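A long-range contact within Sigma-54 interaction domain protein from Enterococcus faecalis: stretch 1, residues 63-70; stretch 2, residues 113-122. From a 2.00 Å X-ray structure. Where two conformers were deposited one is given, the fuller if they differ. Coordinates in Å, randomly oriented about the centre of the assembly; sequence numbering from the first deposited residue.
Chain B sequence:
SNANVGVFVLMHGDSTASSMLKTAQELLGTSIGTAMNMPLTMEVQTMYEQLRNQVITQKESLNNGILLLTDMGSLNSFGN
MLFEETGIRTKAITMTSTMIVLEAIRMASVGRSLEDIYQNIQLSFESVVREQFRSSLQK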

# COMPACT_ATOMS: atom_id res chain seq x y z
N ASN B 63 -18.34 -1.72 -19.66
CA ASN B 63 -18.35 -0.89 -20.87
C ASN B 63 -17.50 0.37 -20.79
O ASN B 63 -17.16 0.95 -21.83
CB ASN B 63 -19.77 -0.43 -21.24
CG ASN B 63 -20.81 -1.47 -20.94
OD1 ASN B 63 -21.19 -1.67 -19.79
ND2 ASN B 63 -21.32 -2.10 -21.98
N ASN B 64 -17.21 0.84 -19.58
CA ASN B 64 -16.43 2.07 -19.42
C ASN B 64 -15.02 1.84 -18.90
O ASN B 64 -14.36 2.76 -18.41
CB ASN B 64 -17.20 3.08 -18.58
CG ASN B 64 -18.45 3.54 -19.28
OD1 ASN B 64 -18.39 3.97 -20.43
ND2 ASN B 64 -19.58 3.39 -18.62
N GLY B 65 -14.56 0.61 -19.05
CA GLY B 65 -13.17 0.30 -18.80
C GLY B 65 -12.93 -0.29 -17.43
O GLY B 65 -13.83 -0.39 -16.59
N ILE B 66 -11.68 -0.67 -17.21
CA ILE B 66 -11.27 -1.38 -16.00
C ILE B 66 -10.06 -0.66 -15.41
O ILE B 66 -9.16 -0.26 -16.16
CB ILE B 66 -10.82 -2.84 -16.36
CG1 ILE B 66 -12.02 -3.67 -16.83
CG2 ILE B 66 -10.05 -3.50 -15.19
CD1 ILE B 66 -11.63 -5.03 -17.48
N LEU B 67 -10.03 -0.49 -14.09
CA LEU B 67 -8.84 -0.04 -13.43
C LEU B 67 -8.26 -1.15 -12.54
O LEU B 67 -8.91 -1.59 -11.59
CB LEU B 67 -9.17 1.21 -12.59
CG LEU B 67 -8.04 1.80 -11.75
CD1 LEU B 67 -6.96 2.43 -12.67
CD2 LEU B 67 -8.62 2.82 -10.77
N LEU B 68 -7.04 -1.60 -12.86
CA LEU B 68 -6.29 -2.56 -12.03
C LEU B 68 -5.37 -1.81 -11.10
O LEU B 68 -4.53 -1.01 -11.55
CB LEU B 68 -5.41 -3.48 -12.89
CG LEU B 68 -6.10 -4.33 -13.96
CD1 LEU B 68 -5.12 -5.37 -14.53
CD2 LEU B 68 -7.36 -5.06 -13.42
N LEU B 69 -5.55 -2.05 -9.81
CA LEU B 69 -4.70 -1.48 -8.78
C LEU B 69 -3.86 -2.62 -8.21
O LEU B 69 -4.39 -3.57 -7.65
CB LEU B 69 -5.61 -0.89 -7.68
CG LEU B 69 -6.50 0.27 -8.11
CD1 LEU B 69 -7.33 0.75 -6.91
CD2 LEU B 69 -5.67 1.45 -8.71
N THR B 70 -2.54 -2.54 -8.38
CA THR B 70 -1.65 -3.59 -7.93
C THR B 70 -0.58 -3.05 -6.95
O THR B 70 -0.48 -1.84 -6.73
CB THR B 70 -0.92 -4.28 -9.14
OG1 THR B 70 0.01 -3.35 -9.75
CG2 THR B 70 -1.94 -4.76 -10.19
N SER B 113 -14.99 8.94 -15.15
CA SER B 113 -14.37 8.14 -16.22
C SER B 113 -13.03 7.54 -15.77
O SER B 113 -12.42 8.03 -14.81
CB SER B 113 -14.14 9.01 -17.46
OG SER B 113 -13.11 9.97 -17.22
N LEU B 114 -12.59 6.49 -16.46
CA LEU B 114 -11.29 5.86 -16.22
C LEU B 114 -10.16 6.89 -16.25
O LEU B 114 -9.25 6.85 -15.41
CB LEU B 114 -11.04 4.77 -17.28
CG LEU B 114 -9.79 3.87 -17.16
CD1 LEU B 114 -9.61 3.19 -15.78
CD2 LEU B 114 -9.78 2.84 -18.28
N GLU B 115 -10.22 7.80 -17.22
CA GLU B 115 -9.22 8.84 -17.41
C GLU B 115 -9.19 9.85 -16.26
O GLU B 115 -8.11 10.24 -15.83
CB GLU B 115 -9.43 9.56 -18.76
CG GLU B 115 -9.05 8.71 -19.98
CD GLU B 115 -10.08 7.63 -20.36
OE1 GLU B 115 -9.66 6.58 -20.91
OE2 GLU B 115 -11.30 7.80 -20.13
N ASP B 116 -10.37 10.25 -15.78
CA ASP B 116 -10.52 11.20 -14.68
C ASP B 116 -10.00 10.59 -13.37
O ASP B 116 -9.33 11.27 -12.58
CB ASP B 116 -11.99 11.62 -14.56
CG ASP B 116 -12.23 12.75 -13.58
OD1 ASP B 116 -11.27 13.21 -12.93
OD2 ASP B 116 -13.39 13.19 -13.44
N ILE B 117 -10.29 9.31 -13.16
CA ILE B 117 -9.82 8.57 -12.01
C ILE B 117 -8.31 8.41 -12.05
O ILE B 117 -7.62 8.65 -11.06
CB ILE B 117 -10.48 7.16 -11.88
CG1 ILE B 117 -12.00 7.29 -11.65
CG2 ILE B 117 -9.80 6.39 -10.72
CD1 ILE B 117 -12.80 5.95 -11.85
N TYR B 118 -7.79 8.03 -13.22
CA TYR B 118 -6.35 7.83 -13.42
C TYR B 118 -5.56 9.12 -13.15
O TYR B 118 -4.49 9.08 -12.52
CB TYR B 118 -6.08 7.32 -14.84
CG TYR B 118 -4.63 6.87 -15.09
CD1 TYR B 118 -4.23 5.58 -14.78
CD2 TYR B 118 -3.68 7.73 -15.66
CE1 TYR B 118 -2.93 5.14 -15.00
CE2 TYR B 118 -2.36 7.31 -15.88
CZ TYR B 118 -2.00 6.01 -15.56
OH TYR B 118 -0.73 5.55 -15.77
N GLN B 119 -6.09 10.24 -13.63
CA GLN B 119 -5.46 11.55 -13.42
C GLN B 119 -5.46 11.93 -11.97
O GLN B 119 -4.43 12.36 -11.46
CB GLN B 119 -6.14 12.69 -14.23
CG GLN B 119 -5.49 14.08 -13.91
CD GLN B 119 -6.26 15.27 -14.49
OE1 GLN B 119 -6.08 15.62 -15.66
NE2 GLN B 119 -7.08 15.92 -13.67
N ASN B 120 -6.59 11.78 -11.28
CA ASN B 120 -6.66 12.11 -9.85
C ASN B 120 -5.75 11.24 -8.98
O ASN B 120 -5.17 11.70 -7.98
CB ASN B 120 -8.10 12.14 -9.32
CG ASN B 120 -8.84 13.43 -9.71
OD1 ASN B 120 -8.86 14.40 -8.94
ND2 ASN B 120 -9.43 13.45 -10.90
N ILE B 121 -5.61 9.98 -9.37
CA ILE B 121 -4.70 9.11 -8.67
C ILE B 121 -3.25 9.52 -8.91
O ILE B 121 -2.42 9.49 -7.99
CB ILE B 121 -4.93 7.62 -9.01
CG1 ILE B 121 -6.24 7.11 -8.35
CG2 ILE B 121 -3.75 6.79 -8.50
CD1 ILE B 121 -6.66 5.68 -8.77
N GLN B 122 -2.92 9.87 -10.15
CA GLN B 122 -1.59 10.37 -10.43
C GLN B 122 -1.29 11.60 -9.58
O GLN B 122 -0.21 11.71 -9.05
CB GLN B 122 -1.40 10.68 -11.92
CG GLN B 122 -0.01 11.22 -12.19
CD GLN B 122 0.23 11.51 -13.67
OE1 GLN B 122 -0.61 11.22 -14.52
NE2 GLN B 122 1.38 12.06 -13.97
O HOH W 1 -14.31 5.47 -18.39

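The contact packs a strand, beginning at Ile66, against the helix that starts at Leu114. The two run roughly parallel, with 27° between their directions and axes 9.6 Å apart at closest approach. Together they bury 294 Å².

Apolar side chains do most of the work. Leu67 points toward the helix and touches three of its residues. Leu67 CB lies 3.8 Å from Leu114 CD1. Leu67 CD2 lies 3.8 Å from Ile117 CG2 and 4.0 Å from Ile121 CD1. Leu114, Ile117 and Ile121 all point toward the strand, because their spacing of three and four residues places them on one face of the helix. Leu69 leaves its backbone sideways, but its end comes nearer, and Leu69 CD2 reaches 4.3 Å from Ile121 CD1. These residues are buried, and branched aliphatic side chains suit a surface that needs shape but no polar partner. Leu114 also packs against backbone, with Leu114 CD1 3.5 Å from Ile66 O. The CA-to-CB bond of Ile66 points away from the helix.

Gly65 lies where the two stretches come close: Gly65 CA is 6.4 Å from Leu114 CA and 4.3 Å from Leu114 CD2. A CB here would sit 2.9 Å from Leu114 CD2, a clash. The backbone angles of Gly65 also call for glycine by themselves.

No direct hydrogen bond joins the stretches. One water bridges them instead. It donates to Asn64 O at 2.7 Å and accepts from Leu114 N at 2.8 Å, so it satisfies an amide in the first turn of the helix, where no preceding turn offers a carbonyl.

Within the second stretch, Ser113 caps the helix. Ser113 OG accepts from Asp116 N at 3.1 Å. Further along, Asn120 ND2 donates to Asp116 O at 2.8 Å and takes no part in the contact.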